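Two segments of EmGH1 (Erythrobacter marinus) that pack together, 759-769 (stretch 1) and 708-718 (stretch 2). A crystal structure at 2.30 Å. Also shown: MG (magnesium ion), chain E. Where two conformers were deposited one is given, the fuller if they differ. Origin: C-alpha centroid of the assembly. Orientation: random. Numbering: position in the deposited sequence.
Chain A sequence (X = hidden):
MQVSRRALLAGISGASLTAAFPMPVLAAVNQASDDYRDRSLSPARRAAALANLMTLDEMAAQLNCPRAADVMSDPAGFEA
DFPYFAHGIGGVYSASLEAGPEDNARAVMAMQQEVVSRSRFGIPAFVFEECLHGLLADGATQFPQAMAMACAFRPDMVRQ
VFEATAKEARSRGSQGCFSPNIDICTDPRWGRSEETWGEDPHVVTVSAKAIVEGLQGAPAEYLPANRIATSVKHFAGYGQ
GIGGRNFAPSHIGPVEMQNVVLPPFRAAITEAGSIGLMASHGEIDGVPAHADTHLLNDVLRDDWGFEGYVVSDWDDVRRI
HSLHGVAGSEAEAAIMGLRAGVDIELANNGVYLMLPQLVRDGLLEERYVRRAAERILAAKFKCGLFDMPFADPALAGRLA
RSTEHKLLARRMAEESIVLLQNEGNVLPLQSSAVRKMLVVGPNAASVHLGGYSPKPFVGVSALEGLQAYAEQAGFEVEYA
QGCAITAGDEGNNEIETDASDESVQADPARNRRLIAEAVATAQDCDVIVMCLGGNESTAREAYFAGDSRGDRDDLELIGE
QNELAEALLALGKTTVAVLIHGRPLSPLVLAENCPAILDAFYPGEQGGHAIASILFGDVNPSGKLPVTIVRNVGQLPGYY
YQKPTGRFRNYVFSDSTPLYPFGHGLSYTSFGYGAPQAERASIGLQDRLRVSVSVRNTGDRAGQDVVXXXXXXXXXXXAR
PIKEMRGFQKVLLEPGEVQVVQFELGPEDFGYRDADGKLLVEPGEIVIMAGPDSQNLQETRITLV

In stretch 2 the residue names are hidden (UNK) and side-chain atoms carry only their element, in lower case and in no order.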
ATOM      1  N   LEU A 759     -22.744  -4.567  14.710  1.00 21.14           N
ATOM      2  CA  LEU A 759     -22.333  -3.341  15.377  1.00 22.42           C
ATOM      3  C   LEU A 759     -21.960  -3.625  16.828  1.00 24.58           C
ATOM      4  O   LEU A 759     -22.790  -4.099  17.607  1.00 28.36           O
ATOM      5  CB  LEU A 759     -23.447  -2.306  15.304  1.00 20.88           C
ATOM      6  CG  LEU A 759     -23.146  -0.973  15.987  1.00 25.85           C
ATOM      7  CD1 LEU A 759     -22.047  -0.174  15.250  1.00 20.00           C
ATOM      8  CD2 LEU A 759     -24.437  -0.177  16.075  1.00 26.46           C
ATOM      9  N   LEU A 760     -20.715  -3.337  17.190  1.00 24.34           N
ATOM     10  CA  LEU A 760     -20.235  -3.440  18.565  1.00 24.74           C
ATOM     11  C   LEU A 760     -20.201  -2.055  19.193  1.00 26.82           C
ATOM     12  O   LEU A 760     -19.584  -1.139  18.642  1.00 29.22           O
ATOM     13  CB  LEU A 760     -18.834  -4.048  18.620  1.00 21.88           C
ATOM     14  CG  LEU A 760     -18.669  -5.400  17.931  1.00 32.20           C
ATOM     15  CD1 LEU A 760     -17.195  -5.874  17.971  1.00 22.14           C
ATOM     16  CD2 LEU A 760     -19.602  -6.420  18.574  1.00 24.98           C
ATOM     17  N   VAL A 761     -20.863  -1.903  20.337  1.00 22.32           N
ATOM     18  CA  VAL A 761     -20.754  -0.697  21.149  1.00 21.88           C
ATOM     19  C   VAL A 761     -20.197  -1.120  22.500  1.00 27.02           C
ATOM     20  O   VAL A 761     -20.749  -2.012  23.155  1.00 24.49           O
ATOM     21  CB  VAL A 761     -22.098   0.033  21.298  1.00 26.85           C
ATOM     22  CG1 VAL A 761     -21.884   1.409  21.903  1.00 27.76           C
ATOM     23  CG2 VAL A 761     -22.753   0.172  19.953  1.00 18.04           C
ATOM     24  N   GLU A 762     -19.097  -0.494  22.909  1.00 25.54           N
ATOM     25  CA  GLU A 762     -18.402  -0.962  24.087  1.00 20.44           C
ATOM     26  C   GLU A 762     -18.316   0.131  25.146  1.00 23.63           C
ATOM     27  O   GLU A 762     -18.153   1.311  24.816  1.00 23.12           O
ATOM     28  CB  GLU A 762     -16.998  -1.455  23.699  1.00 23.32           C
ATOM     29  CG  GLU A 762     -17.065  -2.612  22.685  1.00 26.64           C
ATOM     30  CD  GLU A 762     -15.761  -2.890  21.941  1.00 25.08           C
ATOM     31  OE1 GLU A 762     -15.740  -3.885  21.194  1.00 27.85           O
ATOM     32  OE2 GLU A 762     -14.772  -2.133  22.086  1.00 23.67           O
ATOM     33  N   PRO A 763     -18.445  -0.226  26.420  1.00 24.42           N
ATOM     34  CA  PRO A 763     -18.279   0.772  27.481  1.00 24.79           C
ATOM     35  C   PRO A 763     -16.907   1.411  27.392  1.00 22.80           C
ATOM     36  O   PRO A 763     -15.930   0.770  26.993  1.00 26.13           O
ATOM     37  CB  PRO A 763     -18.423  -0.048  28.772  1.00 22.47           C
ATOM     38  CG  PRO A 763     -19.059  -1.329  28.352  1.00 27.44           C
ATOM     39  CD  PRO A 763     -18.598  -1.585  26.960  1.00 25.15           C
ATOM     40  N   GLY A 764     -16.836   2.684  27.769  1.00 19.50           N
ATOM     41  CA  GLY A 764     -15.577   3.400  27.791  1.00 20.82           C
ATOM     42  C   GLY A 764     -15.670   4.762  27.129  1.00 27.13           C
ATOM     43  O   GLY A 764     -16.722   5.202  26.668  1.00 27.64           O
ATOM     44  N   GLU A 765     -14.515   5.419  27.061  1.00 21.53           N
ATOM     45  CA  GLU A 765     -14.431   6.829  26.721  1.00 23.92           C
ATOM     46  C   GLU A 765     -14.533   7.065  25.218  1.00 28.28           C
ATOM     47  O   GLU A 765     -13.969   6.320  24.412  1.00 23.11           O
ATOM     48  CB  GLU A 765     -13.116   7.401  27.237  1.00 22.52           C
ATOM     49  CG  GLU A 765     -12.869   8.839  26.864  1.00 25.16           C
ATOM     50  CD  GLU A 765     -11.469   9.288  27.234  1.00 35.41           C
ATOM     51  OE1 GLU A 765     -10.504   8.945  26.500  1.00 25.45           O
ATOM     52  OE2 GLU A 765     -11.342   9.969  28.278  1.00 29.48           O
ATOM     53  N   ILE A 766     -15.249   8.119  24.848  1.00 25.60           N
ATOM     54  CA  ILE A 766     -15.246   8.642  23.490  1.00 23.24           C
ATOM     55  C   ILE A 766     -14.790  10.088  23.560  1.00 25.80           C
ATOM     56  O   ILE A 766     -15.294  10.857  24.387  1.00 24.66           O
ATOM     57  CB  ILE A 766     -16.632   8.554  22.829  1.00 23.99           C
ATOM     58  CG1 ILE A 766     -17.210   7.131  22.935  1.00 16.75           C
ATOM     59  CG2 ILE A 766     -16.535   9.057  21.387  1.00 17.07           C
ATOM     60  CD1 ILE A 766     -16.529   6.100  22.008  1.00 18.33           C
ATOM     61  N   VAL A 767     -13.824  10.445  22.714  1.00 24.36           N
ATOM     62  CA  VAL A 767     -13.400  11.828  22.544  1.00 21.73           C
ATOM     63  C   VAL A 767     -14.203  12.401  21.388  1.00 20.58           C
ATOM     64  O   VAL A 767     -14.268  11.796  20.314  1.00 20.17           O
ATOM     65  CB  VAL A 767     -11.887  11.923  22.268  1.00 22.21           C
ATOM     66  CG1 VAL A 767     -11.430  13.391  22.242  1.00 20.41           C
ATOM     67  CG2 VAL A 767     -11.101  11.151  23.310  1.00 21.40           C
ATOM     68  N   ILE A 768     -14.848  13.541  21.614  1.00 21.27           N
ATOM     69  CA  ILE A 768     -15.635  14.223  20.592  1.00 24.25           C
ATOM     70  C   ILE A 768     -14.893  15.496  20.219  1.00 19.81           C
ATOM     71  O   ILE A 768     -14.515  16.272  21.099  1.00 22.37           O
ATOM     72  CB  ILE A 768     -17.064  14.527  21.082  1.00 26.81           C
ATOM     73  CG1 ILE A 768     -17.849  13.232  21.285  1.00 20.60           C
ATOM     74  CG2 ILE A 768     -17.784  15.419  20.095  1.00 17.23           C
ATOM     75  CD1 ILE A 768     -19.139  13.432  22.025  1.00 28.27           C
ATOM     76  N   MET A 769     -14.662  15.693  18.924  1.00 20.00           N
ATOM     77  CA  MET A 769     -13.841  16.790  18.435  1.00 22.51           C
ATOM     78  C   MET A 769     -14.611  17.609  17.409  1.00 23.00           C
ATOM     79  O   MET A 769     -15.434  17.078  16.660  1.00 21.46           O
ATOM     80  CB  MET A 769     -12.543  16.273  17.814  1.00 20.65           C
ATOM     81  CG  MET A 769     -11.639  15.529  18.801  1.00 21.42           C
ATOM     82  SD  MET A 769     -10.518  14.400  17.950  1.00 31.38           S
ATOM     83  CE  MET A 769     -11.579  12.979  17.786  1.00 27.33           C
ATOM     84  N   UNK A 708     -17.082  20.858  11.471  1.00 25.03           N
ATOM     85  CA  UNK A 708     -16.763  19.440  11.308  1.00 19.02           C
ATOM     86  C   UNK A 708     -16.672  18.739  12.658  1.00 18.69           C
ATOM     87  O   UNK A 708     -15.975  19.206  13.567  1.00 23.19           O
ATOM     88  c   UNK A 708     -15.538  19.875   9.127  1.00 25.47           C
ATOM     89  c   UNK A 708     -15.457  19.269  10.521  1.00 19.05           C
ATOM     90  n   UNK A 708     -14.050  21.046   7.634  1.00 19.05           N
ATOM     91  c   UNK A 708     -14.197  19.987   8.414  1.00 24.53           C
ATOM     92  o   UNK A 708     -13.304  19.139   8.559  1.00 21.21           O
ATOM     93  N   UNK A 709     -17.358  17.601  12.774  1.00 27.29           N
ATOM     94  CA  UNK A 709     -17.390  16.798  13.993  1.00 23.11           C
ATOM     95  C   UNK A 709     -16.660  15.471  13.772  1.00 23.62           C
ATOM     96  O   UNK A 709     -16.833  14.825  12.737  1.00 22.27           O
ATOM     97  c   UNK A 709     -19.076  15.906  15.806  1.00 30.45           C
ATOM     98  c   UNK A 709     -18.883  16.920  16.921  1.00 25.68           C
ATOM     99  c   UNK A 709     -20.468  15.315  15.879  1.00 25.82           C
ATOM    100  c   UNK A 709     -18.837  16.544  14.425  1.00 19.02           C
ATOM    101  N   UNK A 710     -15.835  15.076  14.749  1.00 19.61           N
ATOM    102  CA  UNK A 710     -15.051  13.847  14.698  1.00 17.22           C
ATOM    103  C   UNK A 710     -15.121  13.157  16.049  1.00 20.97           C
ATOM    104  O   UNK A 710     -15.391  13.787  17.078  1.00 18.71           O
ATOM    105  c   UNK A 710     -12.823  14.132  11.961  1.00 17.61           C
ATOM    106  c   UNK A 710     -13.423  16.210  12.994  1.00 19.59           C
ATOM    107  c   UNK A 710     -13.138  16.884  11.786  1.00 17.24           C
ATOM    108  c   UNK A 710     -13.283  14.826  13.087  1.00 18.29           C
ATOM    109  c   UNK A 710     -13.569  14.104  14.376  1.00 17.82           C
ATOM    110  c   UNK A 710     -12.695  16.175  10.688  1.00 17.31           C
ATOM    111  c   UNK A 710     -12.532  14.793  10.765  1.00 18.98           C
ATOM    112  o   UNK A 710     -12.421  16.838   9.510  1.00 17.82           O
ATOM    113  N   UNK A 711     -14.848  11.852  16.055  1.00 19.20           N
ATOM    114  CA  UNK A 711     -14.770  11.114  17.308  1.00 19.09           C
ATOM    115  C   UNK A 711     -13.532  10.230  17.312  1.00 19.35           C
ATOM    116  O   UNK A 711     -12.973   9.887  16.269  1.00 16.61           O
ATOM    117  c   UNK A 711     -16.094   9.104  16.572  1.00 19.05           C
ATOM    118  c   UNK A 711     -16.022  10.249  17.580  1.00 17.08           C
ATOM    119  c   UNK A 711     -17.305  11.104  17.557  1.00 16.42           C
ATOM    120  c   UNK A 711     -16.692   7.851  17.130  1.00 29.31           C
ATOM    121  N   UNK A 712     -13.108   9.867  18.520  0.54 18.46           N
ATOM    122  CA  UNK A 712     -12.078   8.855  18.732  0.54 19.91           C
ATOM    123  C   UNK A 712     -12.575   7.903  19.810  0.54 17.55           C
ATOM    124  O   UNK A 712     -12.916   8.335  20.914  0.54 16.31           O
ATOM    125  c   UNK A 712      -9.184   7.461  19.124  0.54 19.52           C
ATOM    126  n   UNK A 712      -8.053   4.990  18.344  0.54 11.64           N
ATOM    127  n   UNK A 712      -8.193   6.687  19.885  0.54 23.51           N
ATOM    128  c   UNK A 712      -7.684   5.521  19.494  0.54 16.08           C
ATOM    129  n   UNK A 712      -6.792   4.891  20.252  0.54 20.47           N
ATOM    130  c   UNK A 712      -9.788   8.596  19.950  0.54 18.79           C
ATOM    131  c   UNK A 712     -10.740   9.493  19.138  0.54 19.62           C
ATOM    132  N   UNK A 713     -12.625   6.617  19.487  1.00 21.06           N
ATOM    133  CA  UNK A 713     -12.948   5.583  20.463  1.00 17.60           C
ATOM    134  C   UNK A 713     -11.625   5.206  21.129  1.00 20.11           C
ATOM    135  O   UNK A 713     -10.814   4.472  20.552  1.00 20.32           O
ATOM    136  c   UNK A 713     -14.074   3.336  20.715  1.00 22.61           C
ATOM    137  o   UNK A 713     -13.939   3.518  21.950  1.00 21.07           O
ATOM    138  o   UNK A 713     -14.534   2.291  20.210  1.00 22.79           O
ATOM    139  c   UNK A 713     -13.629   4.415  19.764  1.00 19.53           C
ATOM    140  N   UNK A 714     -11.406   5.728  22.345  1.00 19.19           N
ATOM    141  CA  UNK A 714     -10.087   5.667  22.984  1.00 24.73           C
ATOM    142  C   UNK A 714      -9.588   4.235  23.127  1.00 24.31           C
ATOM    143  O   UNK A 714      -8.418   3.947  22.848  1.00 25.75           O
ATOM    144  o   UNK A 714     -10.380   7.723  24.244  1.00 25.64           O
ATOM    145  c   UNK A 714     -10.124   6.340  24.357  1.00 21.25           C
ATOM    146  N   UNK A 715     -10.457   3.328  23.563  1.00 21.21           N
ATOM    147  CA  UNK A 715     -10.124   1.916  23.732  1.00 19.25           C
ATOM    148  C   UNK A 715     -11.182   1.105  23.007  1.00 18.02           C
ATOM    149  O   UNK A 715     -12.377   1.390  23.123  1.00 24.56           O
ATOM    150  c   UNK A 715      -9.714   0.037  25.353  1.00 21.33           C
ATOM    151  c   UNK A 715     -10.067   1.509  25.221  1.00 23.63           C
ATOM    152  c   UNK A 715      -9.095   2.399  26.004  1.00 18.00           C
ATOM    153  c   UNK A 715      -7.620   2.158  25.668  1.00 14.11           C
ATOM    154  N   UNK A 716     -10.756   0.088  22.270  1.00 19.03           N
ATOM    155  CA  UNK A 716     -11.709  -0.687  21.498  1.00 20.30           C
ATOM    156  C   UNK A 716     -11.170  -2.099  21.315  1.00 24.85           C
ATOM    157  O   UNK A 716      -9.958  -2.330  21.367  1.00 21.49           O
ATOM    158  c   UNK A 716     -11.989  -0.007  20.156  1.00 16.95           C
ATOM    159  N   UNK A 717     -12.091  -3.047  21.096  1.00 23.02           N
ATOM    160  CA  UNK A 717     -11.694  -4.451  20.984  1.00 22.86           C
ATOM    161  C   UNK A 717     -10.798  -4.683  19.770  1.00 24.57           C
ATOM    162  O   UNK A 717      -9.981  -5.618  19.770  1.00 27.82           O
ATOM    163  c   UNK A 717     -12.934  -5.355  20.931  1.00 22.85           C
ATOM    164  o   UNK A 717     -13.873  -4.916  19.948  1.00 27.48           O
ATOM    165  N   UNK A 718     -10.942  -3.850  18.738  1.00 18.95           N
ATOM    166  CA  UNK A 718      -9.984  -3.703  17.650  1.00 22.25           C
ATOM    167  C   UNK A 718      -9.549  -2.246  17.547  1.00 24.48           C
ATOM    168  O   UNK A 718     -10.349  -1.330  17.772  1.00 24.23           O
ATOM    169  c   UNK A 718     -10.747  -8.525  14.120  1.00 31.55           C
ATOM    170  c   UNK A 718     -10.818  -5.645  16.337  1.00 27.78           C
ATOM    171  c   UNK A 718     -10.579  -4.165  16.329  1.00 21.95           C
ATOM    172  n   UNK A 718     -11.095  -7.653  15.056  1.00 26.30           N
ATOM    173  c   UNK A 718     -10.848  -6.224  14.982  1.00 23.58           C
ATOM    174  n   UNK A 718     -10.103  -8.123  13.016  1.00 23.85           N
ATOM    175  n   UNK A 718     -11.051  -9.806  14.296  1.00 27.91           N
TER
HETATM  176 MG    MG E 803     -14.179   2.315  23.530  1.00 23.70          MG
HETATM  177  O   HOH W   1     -15.082   0.885  22.210  1.00 17.08           O
HETATM  178  O   HOH W   2     -17.526   2.189  21.408  1.00 26.83           O
HETATM  179  O   HOH W   3     -13.220   3.834  24.637  1.00 22.23           O
HETATM  180  O   HOH W   4     -16.238   2.934  23.956  1.00 24.06           O
HETATM  181  O   HOH W   5     -14.126   0.837  24.979  1.00 20.45           O

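Position 708 carries three carbons in a row, the third bearing one oxygen and one nitrogen, an amide end that leads away from stretch 1; it is Gln708. Position 709 has four carbons forked at the second. One tip of the fork lies 3.7 Å from Ile768 CG2, and the residue is Leu709, the tip being CD1.

At position 710 a single carbon leads to a six-carbon ring bearing one oxygen. The backbone here pairs with Met769 in both directions, N of 710 to Met769 O and Met769 N to O of 710 each at 2.8 Å, while Met769 CE approaches CB of 710 at 4.1 Å. The ring defines Tyr710. It points its end away from stretch 1, and Tyr710 OH donates to Gln708 OE1 at 2.6 Å.

Position 711 has four carbons forked at the first, one arm two carbons long. The branch carbon, CB, is 4.0 Å from Ile766 CG2, and the short arm is 4.3 Å from Ile768 CG1. Beta-branching with unequal arms identifies Ile711, the short arm being CG2.

Three carbons, a nitrogen, and a carbon holding two more nitrogens make a guanidinium at position 712. Its backbone N donates to Val767 O and Val767 N to its backbone O, both at 2.9 Å. The aliphatic base of the side chain serves the contact, with CB of 712 3.8 Å from Met769 CE, whereas the charged end leads away. The residue is Arg712.

Position 713 bears two carbons, the second with two oxygens. One oxygen is 3.7 Å from Ile766 CD1 and 2.0 Å from the magnesium ion, as suits the carboxylate of Asp713; this atom is OD1. Position 714 has one carbon and one oxygen, the oxygen 2.6 Å from Glu765 OE1. It is Ser714, whose OG donates to that carboxylate, while Ser714 N makes a weak 3.3 Å bond to Glu765 O.

Position 715 again has four carbons forked at the first with one two-carbon arm, but here the side chain stays clear of stretch 1. This is Ile715, which contributes its backbone instead: Ile715 O binds MG at 2.1 Å. A lone carbon at position 716, 4.0 Å from Glu762 OE2, gives Ala716. At 717 there are one carbon and one oxygen, the oxygen a very short 2.5 Å from Glu762 OE1, and the backbone N reaches Glu762 OE2 at 3.0 Å. This is Ser717, and the oxygen, OG, is the donor to Glu762 OE1. Position 718, with three carbons, a nitrogen and a carbon carrying two nitrogens, is Arg718, and it makes no contact with stretch 1.

The contact thus joins an antiparallel strand pair to a metal-centered turn. Along the ladder, Ile711 packs with Ile766 and Ile768 on one face, while Met769 reaches back over Tyr710 and Arg712 on the other. At the end of the ladder Glu765, still in its strand, accepts from Ser714, and Glu762, in the loop before it, accepts from Ser717. Magnesium links the segments through its waters: water 1 bridges Asp713 OD2 (2.5 Å) and Glu762 OE2 (3.0 Å), and water 3 donates to Glu765 O at 2.6 Å. Stretch 2 supplies both direct protein ligands, and stretch 1 accepts from all four metal-bound waters, two of which also bond to stretch 2.

Stretch 2 708-718: QLYIRDSIASR
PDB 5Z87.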